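Local coordinates for protein GCN5-related N-acetyltransferase (Anabaena variabilis, PDB 2OZG) that binds coenzyme A and probably transfers acetyl groups to amines, perhaps on aminoglycosides, as a member of the GCN5-related N-acetyltransferase family, at residues Leu154-Val159 against Tyr204-Lys209. Residues are numbered along the deposited sequence; the frame is centred on the assembly and turned at random.
Sequences LPLEPV and YLIGDK
Pro158 lies over one face of the Tyr204 ring. Its CB is 4.2 Å from the ring centroid and close to the normal, a CH-pi contact, while Pro158 CD meets Tyr204 CE2 at 3.8 Å. Chi1 of -76° puts CG of Tyr204 anti to the carbonyl carbon, beside the backbone N. Its hydroxyl hydrogen-bonds Gln29 and Glu90 of the second subunit. An alanine in place of Tyr204 would probably uncover the Pro158 ring and leave Gln29 and Glu90 of that subunit without this partner. On the same sheet face, Leu156 and Ile206 run alongside each other in the same direction, with Leu156 CD2 3.9 Å from Ile206 CG1. Both pack on helix 239-250. Leu205 is on the other face, and the side chain of Val159 meets it there at about a right angle. Both Val159 methyls reach Leu205 CG, the nearer being Val159 CG2 at 3.7 Å, and helix 165-177 covers this pair. Glu157 and Leu205 form the hydrogen-bonded pair, with two backbone bonds between them. Gly207 N gives Pro155 O a nearly straight bond of 2.9 Å, where the chain turns a corner. Gly207 has phi of 144°, where a side chain would strike the preceding carbonyl oxygen. This is a short antiparallel strand pairing: strand 156-158 pairs with strand 202-206, which belongs to the second GNAT-family region and pairs on with strand 211-222.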
loop_
_atom_site.group_PDB
_atom_site.type_symbol
_atom_site.label_atom_id
_atom_site.label_comp_id
_atom_site.label_asym_id
_atom_site.label_seq_id
_atom_site.Cartn_x
_atom_site.Cartn_y
_atom_site.Cartn_z
ATOM N N LEU A 154 -15.518 -37.670 5.487
ATOM C CA LEU A 154 -16.785 -37.466 6.195
ATOM C C LEU A 154 -17.568 -36.364 5.520
ATOM O O LEU A 154 -16.978 -35.441 4.944
ATOM C CB LEU A 154 -16.525 -37.034 7.651
ATOM C CG LEU A 154 -15.642 -37.977 8.454
ATOM C CD1 LEU A 154 -15.443 -37.453 9.830
ATOM C CD2 LEU A 154 -16.231 -39.373 8.501
ATOM N N PRO A 155 -18.906 -36.499 5.511
ATOM C CA PRO A 155 -19.718 -35.466 4.958
ATOM C C PRO A 155 -19.898 -34.305 5.899
ATOM O O PRO A 155 -19.724 -34.439 7.098
ATOM C CB PRO A 155 -21.081 -36.140 4.781
ATOM C CG PRO A 155 -21.121 -37.200 5.695
ATOM C CD PRO A 155 -19.702 -37.675 5.875
ATOM N N LEU A 156 -20.290 -33.189 5.322
ATOM C CA LEU A 156 -20.640 -32.005 6.063
ATOM C C LEU A 156 -22.110 -31.750 5.837
ATOM O O LEU A 156 -22.623 -32.035 4.764
ATOM C CB LEU A 156 -19.814 -30.792 5.638
ATOM C CG LEU A 156 -18.478 -30.803 6.366
ATOM C CD1 LEU A 156 -17.478 -31.499 5.534
ATOM C CD2 LEU A 156 -18.062 -29.416 6.701
ATOM N N GLU A 157 -22.750 -31.207 6.860
ATOM C CA GLU A 157 -24.170 -30.961 6.894
ATOM C C GLU A 157 -24.460 -29.611 7.541
ATOM O O GLU A 157 -24.005 -29.385 8.624
ATOM C CB GLU A 157 -24.810 -32.034 7.753
ATOM C CG GLU A 157 -26.307 -31.987 7.732
ATOM C CD GLU A 157 -26.952 -32.914 8.765
ATOM O OE1 GLU A 157 -26.222 -33.699 9.425
ATOM O OE2 GLU A 157 -28.184 -32.837 8.914
ATOM N N PRO A 158 -25.215 -28.715 6.865
ATOM C CA PRO A 158 -25.557 -27.474 7.524
ATOM C C PRO A 158 -26.597 -27.722 8.594
ATOM O O PRO A 158 -27.505 -28.484 8.381
ATOM C CB PRO A 158 -26.154 -26.647 6.398
ATOM C CG PRO A 158 -26.785 -27.710 5.458
ATOM C CD PRO A 158 -25.755 -28.778 5.483
ATOM N N VAL A 159 -26.406 -27.131 9.758
ATOM C CA VAL A 159 -27.278 -27.293 10.891
ATOM C C VAL A 159 -27.450 -25.940 11.546
ATOM O O VAL A 159 -26.681 -25.020 11.302
ATOM C CB VAL A 159 -26.701 -28.282 11.907
ATOM C CG1 VAL A 159 -26.560 -29.674 11.258
ATOM C CG2 VAL A 159 -25.342 -27.788 12.423
ATOM N N TYR A 204 -21.834 -25.975 10.196
ATOM C CA TYR A 204 -21.887 -27.306 9.626
ATOM C C TYR A 204 -21.349 -28.261 10.664
ATOM O O TYR A 204 -20.420 -27.911 11.385
ATOM C CB TYR A 204 -20.933 -27.360 8.403
ATOM C CG TYR A 204 -21.492 -26.681 7.176
ATOM C CD1 TYR A 204 -21.493 -25.296 7.059
ATOM C CD2 TYR A 204 -21.980 -27.427 6.109
ATOM C CE1 TYR A 204 -21.991 -24.695 5.968
ATOM C CE2 TYR A 204 -22.512 -26.816 4.984
ATOM C CZ TYR A 204 -22.536 -25.462 4.933
ATOM O OH TYR A 204 -23.015 -24.869 3.795
ATOM N N LEU A 205 -21.891 -29.456 10.682
ATOM C CA LEU A 205 -21.365 -30.580 11.448
ATOM C C LEU A 205 -20.540 -31.378 10.455
ATOM O O LEU A 205 -20.896 -31.468 9.265
ATOM C CB LEU A 205 -22.445 -31.509 11.978
ATOM C CG LEU A 205 -23.413 -30.925 13.014
ATOM C CD1 LEU A 205 -24.490 -31.974 13.442
ATOM C CD2 LEU A 205 -22.711 -30.287 14.250
ATOM N N ILE A 206 -19.432 -31.933 10.953
ATOM C CA ILE A 206 -18.566 -32.817 10.195
ATOM C C ILE A 206 -18.790 -34.208 10.740
ATOM O O ILE A 206 -18.618 -34.446 11.928
ATOM C CB ILE A 206 -17.067 -32.484 10.410
ATOM C CG1 ILE A 206 -16.787 -31.057 9.983
ATOM C CG2 ILE A 206 -16.195 -33.419 9.573
ATOM C CD1 ILE A 206 -15.461 -30.505 10.404
ATOM N N GLY A 207 -19.184 -35.121 9.871
ATOM C CA GLY A 207 -19.354 -36.511 10.227
ATOM C C GLY A 207 -20.500 -37.172 9.540
ATOM O O GLY A 207 -21.328 -36.494 8.882
ATOM N N ASP A 208 -20.522 -38.510 9.618
ATOM C CA ASP A 208 -21.663 -39.252 9.098
ATOM C C ASP A 208 -22.820 -38.876 10.015
ATOM O O ASP A 208 -22.604 -38.330 11.117
ATOM C CB ASP A 208 -21.458 -40.776 9.076
ATOM C CG ASP A 208 -20.381 -41.214 8.107
ATOM O OD1 ASP A 208 -20.344 -40.716 6.964
ATOM O OD2 ASP A 208 -19.565 -42.080 8.494
ATOM N N LYS A 209 -24.032 -39.144 9.520
ATOM C CA LYS A 209 -25.278 -38.835 10.224
ATOM C C LYS A 209 -25.258 -39.457 11.602
ATOM O O LYS A 209 -24.945 -40.646 11.737
ATOM C CB LYS A 209 -26.509 -39.369 9.445
#